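Local coordinates for protein extracellular invertase (Aspergillus kawachii, PDB 5XH8) that is a family 32 beta-fructofuranosidase with strong transfructosylation activity, probably cleaving sucrose and passing its fructosyl group to acceptor sugars to make fructooligosaccharides such as 1-kestose, at residues Ala74-Leu79 and Tyr597-Asp602; Trp125-Thr130 and Val280-Ser285; Ala388-Ser393 and Arg525-Leu530; Ser475-Leu480 and Val585-Val590. All blocks are in the same frame, centred on the assembly; numbering follows the deposited sequence.

Contact 1 of 4, residues Ala74-Leu79 and Tyr597-Asp602; sequences ATYQDL and YDAWPD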
loop_
_atom_site.group_PDB
_atom_site.type_symbol
_atom_site.label_atom_id
_atom_site.label_comp_id
_atom_site.label_asym_id
_atom_site.label_seq_id
_atom_site.Cartn_x
_atom_site.Cartn_y
_atom_site.Cartn_z
ATOM N N ALA A 74 -39.705 -1.600 -2.279
ATOM C CA ALA A 74 -40.432 -2.167 -3.422
ATOM C C ALA A 74 -39.979 -1.521 -4.704
ATOM O O ALA A 74 -39.597 -2.221 -5.655
ATOM C CB ALA A 74 -41.928 -1.978 -3.240
ATOM N N THR A 75 -39.994 -0.190 -4.714
ATOM C CA THR A 75 -39.622 0.600 -5.867
ATOM C C THR A 75 -38.351 1.412 -5.593
ATOM O O THR A 75 -38.025 1.720 -4.440
ATOM C CB THR A 75 -40.739 1.590 -6.219
ATOM O OG1 THR A 75 -40.887 2.527 -5.137
ATOM C CG2 THR A 75 -42.062 0.858 -6.483
ATOM N N TYR A 76 -37.674 1.793 -6.669
ATOM C CA TYR A 76 -36.344 2.404 -6.593
ATOM C C TYR A 76 -36.236 3.656 -7.440
ATOM O O TYR A 76 -36.946 3.801 -8.450
ATOM C CB TYR A 76 -35.273 1.382 -7.023
ATOM C CG TYR A 76 -35.338 0.129 -6.209
ATOM C CD1 TYR A 76 -36.206 -0.898 -6.559
ATOM C CD2 TYR A 76 -34.576 -0.025 -5.043
ATOM C CE1 TYR A 76 -36.306 -2.047 -5.799
ATOM C CE2 TYR A 76 -34.664 -1.182 -4.280
ATOM C CZ TYR A 76 -35.530 -2.197 -4.663
ATOM O OH TYR A 76 -35.636 -3.366 -3.935
ATOM N N GLN A 77 -35.325 4.536 -7.033
ATOM C CA GLN A 77 -34.940 5.733 -7.778
ATOM C C GLN A 77 -33.426 5.688 -8.006
ATOM O O GLN A 77 -32.646 5.590 -7.045
ATOM C CB GLN A 77 -35.246 7.008 -6.972
ATOM C CG GLN A 77 -36.658 7.531 -7.077
ATOM C CD GLN A 77 -37.728 6.589 -6.524
ATOM O OE1 GLN A 77 -37.585 5.978 -5.437
ATOM N NE2 GLN A 77 -38.839 6.481 -7.272
ATOM N N ASP A 78 -33.004 5.850 -9.250
ATOM C CA ASP A 78 -31.585 5.919 -9.565
ATOM C C ASP A 78 -30.914 7.115 -8.890
ATOM O O ASP A 78 -31.513 8.166 -8.784
ATOM C CB ASP A 78 -31.374 6.040 -11.066
ATOM C CG ASP A 78 -31.767 4.783 -11.799
ATOM O OD1 ASP A 78 -31.147 3.725 -11.534
ATOM O OD2 ASP A 78 -32.743 4.859 -12.585
ATOM N N LEU A 79 -29.669 6.930 -8.450
ATOM C CA LEU A 79 -28.779 8.039 -8.163
ATOM C C LEU A 79 -27.948 8.267 -9.401
ATOM O O LEU A 79 -27.568 7.305 -10.067
ATOM C CB LEU A 79 -27.923 7.761 -6.924
ATOM C CG LEU A 79 -28.757 7.614 -5.646
ATOM C CD1 LEU A 79 -27.955 6.979 -4.514
ATOM C CD2 LEU A 79 -29.370 8.936 -5.185
ATOM N N TYR A 597 -45.314 -5.386 -10.924
ATOM C CA TYR A 597 -45.378 -3.930 -10.823
ATOM C C TYR A 597 -44.088 -3.364 -11.383
ATOM O O TYR A 597 -43.149 -4.115 -11.645
ATOM C CB TYR A 597 -45.561 -3.494 -9.355
ATOM C CG TYR A 597 -44.313 -3.753 -8.488
ATOM C CD1 TYR A 597 -43.994 -5.041 -8.053
ATOM C CD2 TYR A 597 -43.464 -2.711 -8.128
ATOM C CE1 TYR A 597 -42.849 -5.286 -7.285
ATOM C CE2 TYR A 597 -42.318 -2.946 -7.366
ATOM C CZ TYR A 597 -42.011 -4.234 -6.943
ATOM O OH TYR A 597 -40.883 -4.465 -6.172
ATOM N N ASP A 598 -44.047 -2.042 -11.543
ATOM C CA ASP A 598 -42.875 -1.327 -12.034
ATOM C C ASP A 598 -41.976 -0.914 -10.847
ATOM O O ASP A 598 -42.283 0.008 -10.099
ATOM C CB ASP A 598 -43.336 -0.101 -12.825
ATOM C CG ASP A 598 -42.207 0.658 -13.453
ATOM O OD1 ASP A 598 -41.023 0.221 -13.440
ATOM O OD2 ASP A 598 -42.508 1.746 -13.998
ATOM N N ALA A 599 -40.848 -1.597 -10.704
ATOM C CA ALA A 599 -39.894 -1.285 -9.634
ATOM C C ALA A 599 -39.110 -0.005 -9.892
ATOM O O ALA A 599 -38.444 0.477 -8.972
ATOM C CB ALA A 599 -38.954 -2.459 -9.383
ATOM N N TRP A 600 -39.191 0.533 -11.117
ATOM C CA TRP A 600 -38.497 1.735 -11.523
ATOM C C TRP A 600 -39.463 2.784 -12.097
ATOM O O TRP A 600 -39.331 3.157 -13.257
ATOM C CB TRP A 600 -37.387 1.370 -12.556
ATOM C CG TRP A 600 -36.338 0.483 -11.963
ATOM C CD1 TRP A 600 -36.290 -0.882 -12.019
ATOM C CD2 TRP A 600 -35.217 0.888 -11.161
ATOM N NE1 TRP A 600 -35.204 -1.353 -11.328
ATOM C CE2 TRP A 600 -34.528 -0.291 -10.785
ATOM C CE3 TRP A 600 -34.731 2.123 -10.730
ATOM C CZ2 TRP A 600 -33.374 -0.267 -9.991
ATOM C CZ3 TRP A 600 -33.573 2.152 -9.944
ATOM C CH2 TRP A 600 -32.911 0.954 -9.583
ATOM N N PRO A 601 -40.366 3.344 -11.257
ATOM C CA PRO A 601 -41.416 4.237 -11.778
ATOM C C PRO A 601 -40.923 5.529 -12.408
ATOM O O PRO A 601 -41.665 6.108 -13.183
ATOM C CB PRO A 601 -42.301 4.533 -10.547
ATOM C CG PRO A 601 -41.406 4.297 -9.371
ATOM C CD PRO A 601 -40.478 3.174 -9.792
ATOM N N ASP A 602 -39.710 5.978 -12.091
ATOM C CA ASP A 602 -39.167 7.200 -12.672
ATOM C C ASP A 602 -38.237 6.972 -13.856
ATOM O O ASP A 602 -37.717 7.939 -14.376
ATOM C CB ASP A 602 -38.484 8.044 -11.597
ATOM C CG ASP A 602 -39.396 8.309 -10.398
ATOM O OD1 ASP A 602 -40.580 8.619 -10.590
ATOM O OD2 ASP A 602 -38.935 8.182 -9.246
HETATM O O HOH W 1 -37.304 4.799 -10.942
#
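Y76 lays its CB over one face of the W600 indole, a CH-pi contact 3.6 Å from the centroid of the six-membered ring and 18° off its normal. The Y76 ring leans obliquely beside the indole, with planes 34° apart. The D78 side chain crosses W600 at about a right angle, its carboxylate plane 11° from the indole and OD1 3.3 Å from W600 CZ3. R603 makes a salt bridge with D78 OD1 and a cation-pi contact with W600.

Polar bonds hold the two ends of the contact. Y597 OH donates to A74 O at 2.6 Å, the carbonyl oxygen sitting in the plane of the phenol ring at its edge. Q77 bends at chi2, turning CD back; its NE2 donates to D602 OD2 at 2.6 Å, close to the amide plane but from above the carboxylate. Between them Y76 N donates to A599 O at 2.8 Å, and a water links Y76 O to D602 N.

The C-terminal tail, coming after the last strand of the sandwich, is thus fastened to the edge of the propeller by backbone and side-chain bonds together. W600 NE1 is bonded to H31 O, which holds the indole, and the charge of D78 is probably balanced by R603.

Contact 2 of 4, residues Trp125-Thr130 and Val280-Ser285; sequences WSIPYT and VPQLTS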
loop_
_atom_site.group_PDB
_atom_site.type_symbol
_atom_site.label_atom_id
_atom_site.label_comp_id
_atom_site.label_asym_id
_atom_site.label_seq_id
_atom_site.Cartn_x
_atom_site.Cartn_y
_atom_site.Cartn_z
ATOM N N TRP A 125 -7.752 -17.185 -7.451
ATOM C CA TRP A 125 -7.328 -18.181 -6.478
ATOM C C TRP A 125 -6.375 -19.244 -7.052
ATOM O O TRP A 125 -5.528 -19.750 -6.330
ATOM C CB TRP A 125 -8.543 -18.857 -5.796
ATOM C CG TRP A 125 -9.418 -19.645 -6.719
ATOM C CD1 TRP A 125 -10.581 -19.226 -7.293
ATOM C CD2 TRP A 125 -9.225 -20.989 -7.154
ATOM N NE1 TRP A 125 -11.114 -20.206 -8.076
ATOM C CE2 TRP A 125 -10.305 -21.305 -8.017
ATOM C CE3 TRP A 125 -8.233 -21.954 -6.929
ATOM C CZ2 TRP A 125 -10.420 -22.549 -8.653
ATOM C CZ3 TRP A 125 -8.353 -23.199 -7.562
ATOM C CH2 TRP A 125 -9.435 -23.474 -8.420
ATOM N N SER A 126 -6.535 -19.550 -8.340
ATOM C CA SER A 126 -5.784 -20.600 -9.021
ATOM C C SER A 126 -4.383 -20.222 -9.470
ATOM O O SER A 126 -3.678 -21.084 -9.942
ATOM C CB SER A 126 -6.552 -21.079 -10.254
ATOM O OG SER A 126 -6.625 -20.082 -11.258
ATOM N N ILE A 127 -4.008 -18.943 -9.375
ATOM C CA ILE A 127 -2.686 -18.482 -9.848
ATOM C C ILE A 127 -1.927 -17.818 -8.721
ATOM O O ILE A 127 -2.526 -17.493 -7.682
ATOM C CB ILE A 127 -2.805 -17.521 -11.046
ATOM C CG1 ILE A 127 -3.622 -16.253 -10.685
ATOM C CG2 ILE A 127 -3.377 -18.257 -12.242
ATOM C CD1 ILE A 127 -3.602 -15.178 -11.761
ATOM N N PRO A 128 -0.608 -17.598 -8.904
ATOM C CA PRO A 128 0.101 -16.902 -7.821
ATOM C C PRO A 128 -0.464 -15.494 -7.580
ATOM O O PRO A 128 -0.904 -14.826 -8.524
ATOM C CB PRO A 128 1.564 -16.863 -8.310
ATOM C CG PRO A 128 1.665 -18.054 -9.249
ATOM C CD PRO A 128 0.320 -18.128 -9.927
ATOM N N TYR A 129 -0.484 -15.084 -6.319
ATOM C CA TYR A 129 -1.028 -13.790 -5.956
ATOM C C TYR A 129 0.011 -12.673 -6.149
ATOM O O TYR A 129 1.157 -12.799 -5.703
ATOM C CB TYR A 129 -1.469 -13.850 -4.503
ATOM C CG TYR A 129 -2.340 -12.719 -4.074
ATOM C CD1 TYR A 129 -3.711 -12.744 -4.321
ATOM C CD2 TYR A 129 -1.796 -11.598 -3.461
ATOM C CE1 TYR A 129 -4.530 -11.696 -3.927
ATOM C CE2 TYR A 129 -2.599 -10.548 -3.062
ATOM C CZ TYR A 129 -3.964 -10.595 -3.294
ATOM O OH TYR A 129 -4.765 -9.553 -2.866
ATOM N N THR A 130 -0.374 -11.578 -6.797
ATOM C CA THR A 130 0.512 -10.407 -6.903
ATOM C C THR A 130 0.379 -9.563 -5.646
ATOM O O THR A 130 -0.697 -9.108 -5.322
ATOM C CB THR A 130 0.154 -9.570 -8.114
ATOM O OG1 THR A 130 0.312 -10.390 -9.247
ATOM C CG2 THR A 130 1.060 -8.332 -8.266
ATOM N N VAL A 280 -8.343 -25.621 -13.887
ATOM C CA VAL A 280 -8.051 -24.883 -15.121
ATOM C C VAL A 280 -7.625 -23.445 -14.758
ATOM O O VAL A 280 -8.371 -22.753 -14.059
ATOM C CB VAL A 280 -9.263 -24.874 -16.062
ATOM C CG1 VAL A 280 -8.966 -24.082 -17.330
ATOM C CG2 VAL A 280 -9.673 -26.314 -16.390
ATOM N N PRO A 281 -6.432 -22.995 -15.219
ATOM C CA PRO A 281 -5.931 -21.707 -14.754
ATOM C C PRO A 281 -6.920 -20.574 -15.011
ATOM O O PRO A 281 -7.460 -20.460 -16.119
ATOM C CB PRO A 281 -4.638 -21.510 -15.561
ATOM C CG PRO A 281 -4.168 -22.899 -15.853
ATOM C CD PRO A 281 -5.427 -23.696 -16.057
ATOM N N GLN A 282 -7.160 -19.783 -13.963
ATOM C CA GLN A 282 -8.068 -18.638 -13.970
ATOM C C GLN A 282 -9.542 -18.951 -14.200
ATOM O O GLN A 282 -10.300 -18.045 -14.518
ATOM C CB GLN A 282 -7.593 -17.541 -14.944
ATOM C CG GLN A 282 -6.258 -16.965 -14.534
ATOM C CD GLN A 282 -5.869 -15.735 -15.340
ATOM O OE1 GLN A 282 -6.553 -14.735 -15.327
ATOM N NE2 GLN A 282 -4.760 -15.808 -16.009
ATOM N N LEU A 283 -9.957 -20.198 -13.990
ATOM C CA LEU A 283 -11.360 -20.566 -14.162
ATOM C C LEU A 283 -11.949 -21.049 -12.875
ATOM O O LEU A 283 -11.436 -21.994 -12.262
ATOM C CB LEU A 283 -11.542 -21.675 -15.206
ATOM C CG LEU A 283 -13.004 -22.120 -15.469
ATOM C CD1 LEU A 283 -13.789 -20.975 -16.091
ATOM C CD2 LEU A 283 -13.074 -23.351 -16.369
ATOM N N THR A 284 -13.040 -20.394 -12.478
ATOM C CA THR A 284 -13.924 -20.894 -11.447
ATOM C C THR A 284 -15.109 -21.536 -12.147
ATOM O O THR A 284 -15.854 -20.838 -12.832
ATOM C CB THR A 284 -14.407 -19.762 -10.529
ATOM O OG1 THR A 284 -13.274 -19.228 -9.842
ATOM C CG2 THR A 284 -15.423 -20.303 -9.521
ATOM N N SER A 285 -15.275 -22.855 -11.998
ATOM C CA SER A 285 -16.311 -23.570 -12.772
ATOM C C SER A 285 -17.603 -23.642 -12.006
ATOM O O SER A 285 -18.649 -23.726 -12.623
ATOM C CB SER A 285 -15.853 -24.980 -13.183
ATOM O OG SER A 285 -15.446 -25.681 -12.028
#
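W125 reaches T284 with the pyrrole side of its indole. Its CG is folded between the backbone N and the carbonyl carbon (chi1 64°), and CB makes no close approach across the contact. Beyond it, CD1 passes 3.7 Å from T284 OG1. NE1 then donates to that same oxygen at 3.0 Å with an N-H...O angle of 155°, T284 OG1 lying near the ring plane. On the benzo side CZ2 comes 3.8 Å from L283 O. The CB of neighbouring S126 rests above one face near the rim, and F245 stacks against the indole. The W125 carbonyl oxygen is hydrogen-bonded to a bound glycerol, probably from the crystallisation liquor.

The adjacent side chain makes a second link. S126 OG accepts from Q282 N at 2.8 Å. Q282 is the third residue of a type II turn, V280-L283, closed by L283 N to V280 O and served by the positive phi of Q282 (64°). Alongside, I127 CG2 packs on Q282 CG at 3.9 Å.

H124 ties the two hydroxyls together. S126 OG has two partners, Q282 N and H124 ND1; T284 OG1 has three, W125 NE1, H124 NE2 and E273 OE1. Loops from two different sheets of the propeller are thus joined through a partly buried polar network, with the W125-T284 bond at its buried end fixing the rotation of the indole.

Contact 3 of 4, residues Ala388-Ser393 and Arg525-Leu530; sequences ALARES and RLFDVL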
loop_
_atom_site.group_PDB
_atom_site.type_symbol
_atom_site.label_atom_id
_atom_site.label_comp_id
_atom_site.label_asym_id
_atom_site.label_seq_id
_atom_site.Cartn_x
_atom_site.Cartn_y
_atom_site.Cartn_z
ATOM N N ALA A 388 -35.030 -40.790 10.771
ATOM C CA ALA A 388 -33.760 -40.569 10.087
ATOM C C ALA A 388 -33.740 -39.249 9.286
ATOM O O ALA A 388 -32.767 -38.486 9.348
ATOM C CB ALA A 388 -33.468 -41.741 9.161
ATOM N N LEU A 389 -34.828 -38.986 8.565
ATOM C CA LEU A 389 -34.935 -37.796 7.714
ATOM C C LEU A 389 -34.684 -36.527 8.513
ATOM O O LEU A 389 -33.910 -35.667 8.084
ATOM C CB LEU A 389 -36.305 -37.708 7.044
ATOM C CG LEU A 389 -36.690 -38.829 6.078
ATOM C CD1 LEU A 389 -38.122 -38.609 5.627
ATOM C CD2 LEU A 389 -35.760 -38.918 4.884
ATOM N N ALA A 390 -35.328 -36.425 9.672
ATOM C CA ALA A 390 -35.186 -35.258 10.536
ATOM C C ALA A 390 -33.820 -35.161 11.223
ATOM O O ALA A 390 -33.351 -34.059 11.492
ATOM C CB ALA A 390 -36.293 -35.230 11.577
ATOM N N ARG A 391 -33.200 -36.310 11.499
ATOM C CA ARG A 391 -31.977 -36.392 12.318
ATOM C C ARG A 391 -30.680 -36.393 11.511
ATOM O O ARG A 391 -29.610 -36.398 12.106
ATOM C CB ARG A 391 -32.003 -37.664 13.208
ATOM C CG ARG A 391 -33.001 -37.626 14.349
ATOM C CD ARG A 391 -32.471 -36.853 15.544
ATOM N NE ARG A 391 -33.503 -36.695 16.565
ATOM C CZ ARG A 391 -33.337 -36.059 17.721
ATOM N NH1 ARG A 391 -32.175 -35.491 18.020
ATOM N NH2 ARG A 391 -34.344 -35.972 18.586
ATOM N N GLU A 392 -30.754 -36.396 10.182
ATOM C CA GLU A 392 -29.550 -36.450 9.360
ATOM C C GLU A 392 -28.664 -35.258 9.720
ATOM O O GLU A 392 -29.171 -34.162 9.964
ATOM C CB GLU A 392 -29.923 -36.418 7.880
ATOM C CG GLU A 392 -28.756 -36.564 6.926
ATOM C CD GLU A 392 -29.205 -36.793 5.499
ATOM O OE1 GLU A 392 -28.445 -36.447 4.575
ATOM O OE2 GLU A 392 -30.320 -37.311 5.281
ATOM N N SER A 393 -27.360 -35.497 9.831
ATOM C CA SER A 393 -26.410 -34.454 10.216
ATOM C C SER A 393 -25.666 -33.968 8.959
ATOM O O SER A 393 -25.757 -34.572 7.896
ATOM C CB SER A 393 -25.433 -35.004 11.243
ATOM O OG SER A 393 -24.680 -36.029 10.644
ATOM N N ARG A 525 -35.700 -31.083 1.197
ATOM C CA ARG A 525 -36.297 -32.195 1.927
ATOM C C ARG A 525 -37.655 -31.774 2.449
ATOM O O ARG A 525 -37.796 -30.721 3.074
ATOM C CB ARG A 525 -35.439 -32.647 3.101
ATOM C CG ARG A 525 -36.152 -33.651 4.019
ATOM C CD ARG A 525 -35.182 -34.490 4.809
ATOM N NE ARG A 525 -34.398 -35.318 3.910
ATOM C CZ ARG A 525 -33.290 -35.962 4.244
ATOM N NH1 ARG A 525 -32.811 -35.927 5.487
ATOM N NH2 ARG A 525 -32.655 -36.666 3.322
ATOM N N LEU A 526 -38.643 -32.616 2.168
ATOM C CA LEU A 526 -39.983 -32.534 2.745
ATOM C C LEU A 526 -39.984 -33.609 3.832
ATOM O O LEU A 526 -39.823 -34.799 3.535
ATOM C CB LEU A 526 -41.035 -32.829 1.657
ATOM C CG LEU A 526 -41.033 -31.815 0.494
ATOM C CD1 LEU A 526 -41.971 -32.205 -0.646
ATOM C CD2 LEU A 526 -41.391 -30.427 1.020
ATOM N N PHE A 527 -40.089 -33.178 5.087
ATOM C CA PHE A 527 -39.980 -34.098 6.222
ATOM C C PHE A 527 -41.320 -34.802 6.467
ATOM O O PHE A 527 -42.361 -34.413 5.914
ATOM C CB PHE A 527 -39.600 -33.349 7.495
ATOM C CG PHE A 527 -38.287 -32.629 7.417
ATOM C CD1 PHE A 527 -37.093 -33.294 7.690
ATOM C CD2 PHE A 527 -38.245 -31.271 7.102
ATOM C CE1 PHE A 527 -35.882 -32.621 7.633
ATOM C CE2 PHE A 527 -37.032 -30.595 7.039
ATOM C CZ PHE A 527 -35.853 -31.268 7.307
ATOM N N ASP A 528 -41.292 -35.823 7.320
ATOM C CA ASP A 528 -42.540 -36.419 7.823
ATOM C C ASP A 528 -43.019 -35.550 8.966
ATOM O O ASP A 528 -42.231 -35.201 9.844
ATOM C CB ASP A 528 -42.316 -37.877 8.231
ATOM C CG ASP A 528 -41.981 -38.750 7.042
ATOM O OD1 ASP A 528 -42.680 -38.657 6.018
ATOM O OD2 ASP A 528 -41.017 -39.524 7.111
ATOM N N VAL A 529 -44.296 -35.181 8.925
ATOM C CA VAL A 529 -44.894 -34.217 9.833
ATOM C C VAL A 529 -46.162 -34.822 10.476
ATOM O O VAL A 529 -46.803 -35.686 9.885
ATOM C CB VAL A 529 -45.206 -32.919 9.054
ATOM C CG1 VAL A 529 -45.896 -31.885 9.924
ATOM C CG2 VAL A 529 -43.909 -32.331 8.498
ATOM N N LEU A 530 -46.510 -34.348 11.673
ATOM C CA LEU A 530 -47.645 -34.852 12.446
ATOM C C LEU A 530 -48.632 -33.723 12.755
ATOM O O LEU A 530 -48.272 -32.750 13.406
ATOM C CB LEU A 530 -47.126 -35.461 13.749
ATOM C CG LEU A 530 -48.066 -36.424 14.472
ATOM C CD1 LEU A 530 -47.941 -37.816 13.856
ATOM C CD2 LEU A 530 -47.772 -36.441 15.970
#
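E392 OE2 is gripped by R525 through NH1 at 2.9 Å and NH2 at 3.1 Å, an end-on salt bridge in which both nitrogens come to one oxygen from the same face of the carboxylate. The acceptor is close to the guanidinium plane, whereas carboxylate and guanidinium planes stand 60° apart. R525 NH1 also donates to L389 O at 2.8 Å, in the carbonyl plane on a lone pair, so one nitrogen serves the short helix 388-391 and the first residue beyond it. E392 sets CG anti to the backbone N (chi1 -176°) and runs on extended to its carboxylate; its other oxygen, OE1, accepts from W239 NE1, and R525 NH2 has a second salt bridge to E496.

L389 covers the flat group: CD2 stands 3.9 Å above the guanidinium plane, over its centre. The other methyl, CD1, lies 3.4 Å from D528 OD2. F527 turns an edge to L389 O, with CE1 3.7 Å away, and has R525 CG over one face.

Beyond these side chains, D528 is backbone-bonded to V385 of strand 366-385 and salt-bridged to R469. The contact belongs to the interface of the two-module family 32 fold, where a helical turn leaving a propeller strand packs on an edge of the C-terminal beta-sandwich.

Contact 4 of 4, residues Ser475-Leu480 and Val585-Val590; sequences SGFQIL and VAFSKV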
loop_
_atom_site.group_PDB
_atom_site.type_symbol
_atom_site.label_atom_id
_atom_site.label_comp_id
_atom_site.label_asym_id
_atom_site.label_seq_id
_atom_site.Cartn_x
_atom_site.Cartn_y
_atom_site.Cartn_z
ATOM N N SER A 475 -43.582 -34.137 -10.086
ATOM C CA SER A 475 -44.773 -33.307 -10.218
ATOM C C SER A 475 -44.458 -31.806 -10.074
ATOM O O SER A 475 -43.628 -31.407 -9.255
ATOM C CB SER A 475 -45.828 -33.735 -9.183
ATOM O OG SER A 475 -45.837 -35.153 -8.995
ATOM N N GLY A 476 -45.145 -30.986 -10.866
ATOM C CA GLY A 476 -45.045 -29.554 -10.752
ATOM C C GLY A 476 -45.884 -28.837 -11.783
ATOM O O GLY A 476 -47.062 -29.158 -11.959
ATOM N N PHE A 477 -45.286 -27.855 -12.455
ATOM C CA PHE A 477 -45.981 -27.085 -13.471
ATOM C C PHE A 477 -45.135 -26.907 -14.708
ATOM O O PHE A 477 -43.912 -26.932 -14.657
ATOM C CB PHE A 477 -46.392 -25.717 -12.950
ATOM C CG PHE A 477 -47.278 -25.766 -11.747
ATOM C CD1 PHE A 477 -48.663 -25.816 -11.886
ATOM C CD2 PHE A 477 -46.732 -25.751 -10.463
ATOM C CE1 PHE A 477 -49.480 -25.870 -10.771
ATOM C CE2 PHE A 477 -47.549 -25.799 -9.347
ATOM C CZ PHE A 477 -48.922 -25.864 -9.500
ATOM N N GLN A 478 -45.828 -26.737 -15.824
ATOM C CA GLN A 478 -45.229 -26.371 -17.075
ATOM C C GLN A 478 -45.642 -24.922 -17.304
ATOM O O GLN A 478 -46.820 -24.597 -17.210
ATOM C CB GLN A 478 -45.738 -27.283 -18.190
ATOM C CG GLN A 478 -44.917 -27.195 -19.446
ATOM C CD GLN A 478 -45.474 -28.051 -20.573
ATOM O OE1 GLN A 478 -46.444 -27.685 -21.234
ATOM N NE2 GLN A 478 -44.842 -29.178 -20.810
ATOM N N ILE A 479 -44.677 -24.048 -17.570
ATOM C CA ILE A 479 -44.945 -22.612 -17.719
ATOM C C ILE A 479 -44.331 -22.092 -18.994
ATOM O O ILE A 479 -43.523 -22.777 -19.615
ATOM C CB ILE A 479 -44.414 -21.790 -16.514
ATOM C CG1 ILE A 479 -42.879 -21.917 -16.382
ATOM C CG2 ILE A 479 -45.106 -22.239 -15.233
ATOM C CD1 ILE A 479 -42.277 -21.007 -15.323
ATOM N N LEU A 480 -44.701 -20.866 -19.357
ATOM C CA LEU A 480 -44.156 -20.208 -20.540
ATOM C C LEU A 480 -44.250 -21.136 -21.786
ATOM O O LEU A 480 -43.270 -21.338 -22.514
ATOM C CB LEU A 480 -42.709 -19.746 -20.272
ATOM C CG LEU A 480 -42.523 -18.738 -19.121
ATOM C CD1 LEU A 480 -41.049 -18.624 -18.702
ATOM C CD2 LEU A 480 -43.101 -17.388 -19.511
ATOM N N VAL A 585 -50.507 -37.102 -6.930
ATOM C CA VAL A 585 -50.246 -35.765 -6.388
ATOM C C VAL A 585 -51.550 -35.047 -6.245
ATOM O O VAL A 585 -52.358 -35.103 -7.161
ATOM C CB VAL A 585 -49.506 -34.835 -7.385
ATOM C CG1 VAL A 585 -48.707 -33.779 -6.636
ATOM C CG2 VAL A 585 -48.678 -35.619 -8.369
ATOM N N ALA A 586 -51.721 -34.302 -5.164
ATOM C CA ALA A 586 -52.865 -33.424 -5.038
ATOM C C ALA A 586 -52.389 -31.983 -5.041
ATOM O O ALA A 586 -51.607 -31.578 -4.170
ATOM C CB ALA A 586 -53.646 -33.737 -3.768
ATOM N N PHE A 587 -52.866 -31.225 -6.029
ATOM C CA PHE A 587 -52.616 -29.805 -6.152
ATOM C C PHE A 587 -53.725 -29.059 -5.465
ATOM O O PHE A 587 -54.883 -29.289 -5.767
ATOM C CB PHE A 587 -52.616 -29.382 -7.632
ATOM C CG PHE A 587 -51.471 -29.926 -8.419
ATOM C CD1 PHE A 587 -51.542 -31.193 -8.992
ATOM C CD2 PHE A 587 -50.307 -29.172 -8.593
ATOM C CE1 PHE A 587 -50.487 -31.700 -9.732
ATOM C CE2 PHE A 587 -49.241 -29.678 -9.322
ATOM C CZ PHE A 587 -49.333 -30.938 -9.901
ATOM N N SER A 588 -53.395 -28.136 -4.578
ATOM C CA SER A 588 -54.400 -27.212 -4.089
ATOM C C SER A 588 -54.869 -26.307 -5.215
ATOM O O SER A 588 -54.320 -26.311 -6.325
ATOM C CB SER A 588 -53.816 -26.297 -3.030
ATOM O OG SER A 588 -53.003 -25.310 -3.671
ATOM N N LYS A 589 -55.883 -25.514 -4.898
ATOM C CA LYS A 589 -56.215 -24.296 -5.623
ATOM C C LYS A 589 -54.879 -23.515 -5.875
ATOM O O LYS A 589 -54.056 -23.318 -4.977
ATOM C CB LYS A 589 -57.227 -23.520 -4.768
ATOM C CG LYS A 589 -57.712 -22.156 -5.232
ATOM C CD LYS A 589 -57.985 -21.272 -4.004
ATOM C CE LYS A 589 -58.846 -20.047 -4.294
ATOM N NZ LYS A 589 -60.112 -20.037 -3.508
ATOM N N VAL A 590 -54.660 -23.160 -7.131
ATOM C CA VAL A 590 -53.460 -22.493 -7.585
ATOM C C VAL A 590 -53.846 -21.037 -7.775
ATOM O O VAL A 590 -54.866 -20.770 -8.413
ATOM C CB VAL A 590 -53.008 -23.106 -8.928
ATOM C CG1 VAL A 590 -51.718 -22.471 -9.415
ATOM C CG2 VAL A 590 -52.862 -24.616 -8.789
#
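F477 and F587 both set CG anti to the carbonyl carbon (chi1 -58° and -68°), which puts each CG beside its own backbone N; the rings meet between the two strands. There the edge of F587 meets the face of F477 in an offset edge-to-face pair, with centroids 5.4 Å apart and planes at 66°. F587 CD2 is 3.7 Å from F477 CZ, and the two side chains run past one another in antiparallel fashion. F587 CE2 also comes 3.5 Å from G476 O, so the ring spans the backbone of one residue and the side chain of the next.

V590 adds CG2 at 4.1 Å from F477 CE1. At the far end S475 lies beside V585, with S475 OG bonded to H579. The contact is mainly apolar and aromatic, and all the touching residues are buried.

The strand axes approach to 8.8 Å, the spacing of facing layers and not of paired neighbours, as in a beta-sandwich. Strand 474-481 pairs with 574-580 and 487-492 in one sheet, strand 585-594 with 430-439 and 455-463 in the other. F577 meets F587 edge-to-face, while L458 and A460 of strand 455-463 pack against F477.

In the fold
From the N terminus, A74-L79 opens contact 1, which closes at the C-terminal tail, Y597-D602, and so encloses the other three. Contact 2 opens and closes within the propeller, joining two of its sheets through loops, and is complete before contact 3 begins. Contact 3 starts after strand 366-385; before it closes at R525-L530, contact 4 has opened at S475-L480, and that one closes only at V585-V590, so the two cross. Contact 3 ties propeller to sandwich, contact 4 joins the two sandwich layers, and contact 1 returns the tail to the propeller. Contacts 3 and 4 share a sheet, with nearest atoms about 9 Å apart; contacts 1 and 3 lie on opposite sides of the chain's centre.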